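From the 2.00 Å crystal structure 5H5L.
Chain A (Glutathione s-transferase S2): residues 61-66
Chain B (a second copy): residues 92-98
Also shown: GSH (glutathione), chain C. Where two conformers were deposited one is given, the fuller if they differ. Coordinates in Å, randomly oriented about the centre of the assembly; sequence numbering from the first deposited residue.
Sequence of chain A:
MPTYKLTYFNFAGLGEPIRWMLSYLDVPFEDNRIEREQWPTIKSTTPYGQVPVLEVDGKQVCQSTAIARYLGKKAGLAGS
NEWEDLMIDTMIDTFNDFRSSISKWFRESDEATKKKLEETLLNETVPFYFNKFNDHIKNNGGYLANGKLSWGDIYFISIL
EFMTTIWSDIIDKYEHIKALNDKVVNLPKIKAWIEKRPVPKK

Chain A (61-66) VCQSTA
Chain B (92-98) IDTFNDF

This contact is a compact polar junction between two copies of glutathione S-transferase S2, in which one glutamine at a helix N-cap position reaches a helix of the partner chain and both help hold the same glutathione. It illustrates how a subunit interface can double as a binding site.

In chain A, a strand through Val A61 (phi/psi -124/132) leads to Gln A63, whose positive phi (88/105) turns the backbone just before the helix that begins at Ser A64 (-62/-40). Residues 92-98 of chain B are helical throughout, with backbone bonds such as Asp B97 N to Asp B93 O (2.9 Å). The register is set by Gln A63 and Asp B93, whose CA atoms lie 6.4 Å apart; 240 Å² is buried in all.

Gln A63 points toward the helix with chi1 m, chi2 m and chi3 -21°. Gln A63 CG packs 3.5 Å from Asp B93 CB, and its amide then runs on to Asp B97 (chi1 m, -77°; chi2 -16°), one helical turn later. There Gln A63 NE2 donates to Asp B97 OD2 at 2.7 Å and 164°, a nearly straight bond from a neutral amide to a carboxylate. Thr B94 (m) places OG1 3.1 Å from Gln A63 NE2, and a water accepts from that NE2 at 2.8 Å while lying 2.5 Å from Thr B94 OG1.

Asp B93 (chi1 -84°) brings OD2 within 3.6 Å of Thr A65 CB. A second water bridges here, accepting from Thr A65 N at 2.9 Å and lying 2.7 Å from Asp B93 OD2.

Glutathione completes the junction. Its amino nitrogen N1 donates to Gln A63 OE1 (2.7 Å) and to Asp B97 OD1 and OD2 (3.0 Å each), while its carboxylate accepts from Ser A64: N to O11 at 2.9 Å, OG to O12 at 2.8 Å, with Ser A64 chi1 p.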

# COMPACT_ATOMS: atom_id res chain seq x y z
N VAL A 61 15.30 -3.90 4.23
CA VAL A 61 13.95 -3.34 4.23
C VAL A 61 13.30 -3.60 2.87
O VAL A 61 13.92 -3.36 1.83
CB VAL A 61 13.99 -1.83 4.52
CG1 VAL A 61 12.54 -1.32 4.73
CG2 VAL A 61 14.84 -1.58 5.75
N CYS A 62 12.07 -4.10 2.88
CA CYS A 62 11.37 -4.25 1.62
C CYS A 62 10.20 -3.27 1.54
O CYS A 62 10.01 -2.42 2.42
CB CYS A 62 10.90 -5.69 1.42
SG CYS A 62 9.85 -6.20 2.71
N GLN A 63 9.48 -3.36 0.42
CA GLN A 63 8.25 -2.64 0.10
C GLN A 63 8.53 -1.30 -0.54
O GLN A 63 8.88 -0.31 0.14
CB GLN A 63 7.35 -2.46 1.32
CG GLN A 63 6.78 -3.78 1.79
CD GLN A 63 5.95 -4.46 0.72
OE1 GLN A 63 5.47 -3.82 -0.21
NE2 GLN A 63 5.80 -5.77 0.84
N SER A 64 8.30 -1.25 -1.85
CA SER A 64 8.73 -0.10 -2.63
C SER A 64 8.04 1.18 -2.15
O SER A 64 8.66 2.24 -2.14
CB SER A 64 8.46 -0.33 -4.13
OG SER A 64 7.07 -0.36 -4.43
N THR A 65 6.74 1.13 -1.80
CA THR A 65 6.07 2.36 -1.40
C THR A 65 6.61 2.86 -0.06
O THR A 65 6.88 4.04 0.11
CB THR A 65 4.56 2.13 -1.32
OG1 THR A 65 4.07 1.74 -2.61
CG2 THR A 65 3.86 3.39 -0.90
N ALA A 66 6.75 1.95 0.90
CA ALA A 66 7.30 2.29 2.21
C ALA A 66 8.69 2.91 2.09
O ALA A 66 9.00 3.90 2.76
CB ALA A 66 7.34 1.05 3.09
N ILE B 92 3.10 -3.20 7.26
CA ILE B 92 1.71 -3.15 6.80
C ILE B 92 1.63 -3.37 5.29
O ILE B 92 0.68 -3.97 4.79
CB ILE B 92 1.05 -1.83 7.24
CG1 ILE B 92 0.87 -1.84 8.76
CG2 ILE B 92 -0.26 -1.63 6.53
CD1 ILE B 92 0.02 -3.02 9.28
N ASP B 93 2.60 -2.85 4.53
CA ASP B 93 2.59 -3.12 3.10
C ASP B 93 2.77 -4.62 2.85
O ASP B 93 2.13 -5.19 1.96
CB ASP B 93 3.68 -2.32 2.38
CG ASP B 93 3.24 -0.85 2.04
OD1 ASP B 93 2.12 -0.44 2.36
OD2 ASP B 93 4.04 -0.12 1.43
N THR B 94 3.60 -5.28 3.65
CA THR B 94 3.76 -6.72 3.53
C THR B 94 2.47 -7.44 3.89
O THR B 94 2.05 -8.36 3.20
CB THR B 94 4.94 -7.16 4.39
OG1 THR B 94 6.12 -6.60 3.80
CG2 THR B 94 5.07 -8.66 4.44
N PHE B 95 1.82 -7.02 4.98
CA PHE B 95 0.52 -7.57 5.34
C PHE B 95 -0.47 -7.38 4.19
O PHE B 95 -1.28 -8.26 3.89
CB PHE B 95 -0.01 -6.90 6.61
CG PHE B 95 -1.35 -7.36 7.03
CD1 PHE B 95 -1.57 -8.66 7.38
CD2 PHE B 95 -2.40 -6.46 7.11
CE1 PHE B 95 -2.80 -9.08 7.78
CE2 PHE B 95 -3.67 -6.88 7.52
CZ PHE B 95 -3.87 -8.17 7.86
N ASN B 96 -0.41 -6.23 3.51
CA ASN B 96 -1.37 -6.01 2.43
C ASN B 96 -1.05 -6.90 1.23
O ASN B 96 -1.97 -7.36 0.56
CB ASN B 96 -1.42 -4.54 2.05
CG ASN B 96 -2.16 -3.68 3.10
OD1 ASN B 96 -2.99 -4.18 3.86
ND2 ASN B 96 -1.85 -2.42 3.15
N ASP B 97 0.24 -7.21 0.99
CA ASP B 97 0.59 -8.20 -0.02
C ASP B 97 -0.01 -9.54 0.35
O ASP B 97 -0.59 -10.23 -0.50
CB ASP B 97 2.11 -8.35 -0.12
CG ASP B 97 2.78 -7.24 -0.87
OD1 ASP B 97 2.09 -6.49 -1.60
OD2 ASP B 97 4.02 -7.13 -0.74
N PHE B 98 0.10 -9.94 1.62
CA PHE B 98 -0.54 -11.17 2.08
C PHE B 98 -2.02 -11.15 1.79
O PHE B 98 -2.58 -12.09 1.21
CB PHE B 98 -0.35 -11.37 3.57
CG PHE B 98 -1.34 -12.35 4.17
CD1 PHE B 98 -1.24 -13.71 3.90
CD2 PHE B 98 -2.36 -11.92 4.98
CE1 PHE B 98 -2.14 -14.62 4.45
CE2 PHE B 98 -3.26 -12.82 5.53
CZ PHE B 98 -3.15 -14.18 5.25
N1 GSH C . 4.31 -4.70 -2.52
CA1 GSH C . 5.63 -5.06 -3.01
C1 GSH C . 6.45 -3.80 -3.30
O11 GSH C . 7.72 -3.78 -3.20
O12 GSH C . 5.80 -2.80 -3.69
CB1 GSH C . 5.46 -5.78 -4.37
CG1 GSH C . 6.80 -6.41 -4.71
CD1 GSH C . 6.64 -7.32 -5.94
OE1 GSH C . 5.59 -7.57 -6.41
N2 GSH C . 7.90 -7.82 -6.47
CA2 GSH C . 7.98 -8.67 -7.64
C2 GSH C . 8.85 -9.89 -7.34
O2 GSH C . 9.71 -9.86 -6.52
CB2 GSH C . 8.75 -7.90 -8.70
SG2 GSH C . 8.05 -6.29 -9.13
N3 GSH C . 8.62 -11.06 -8.16
CA3 GSH C . 9.45 -12.25 -8.02
C3 GSH C . 8.74 -13.29 -7.19
O31 GSH C . 9.30 -14.41 -7.11
O32 GSH C . 7.65 -13.03 -6.62
O HOH W 1 4.99 -1.07 -0.92
O HOH W 2 7.41 -7.71 1.98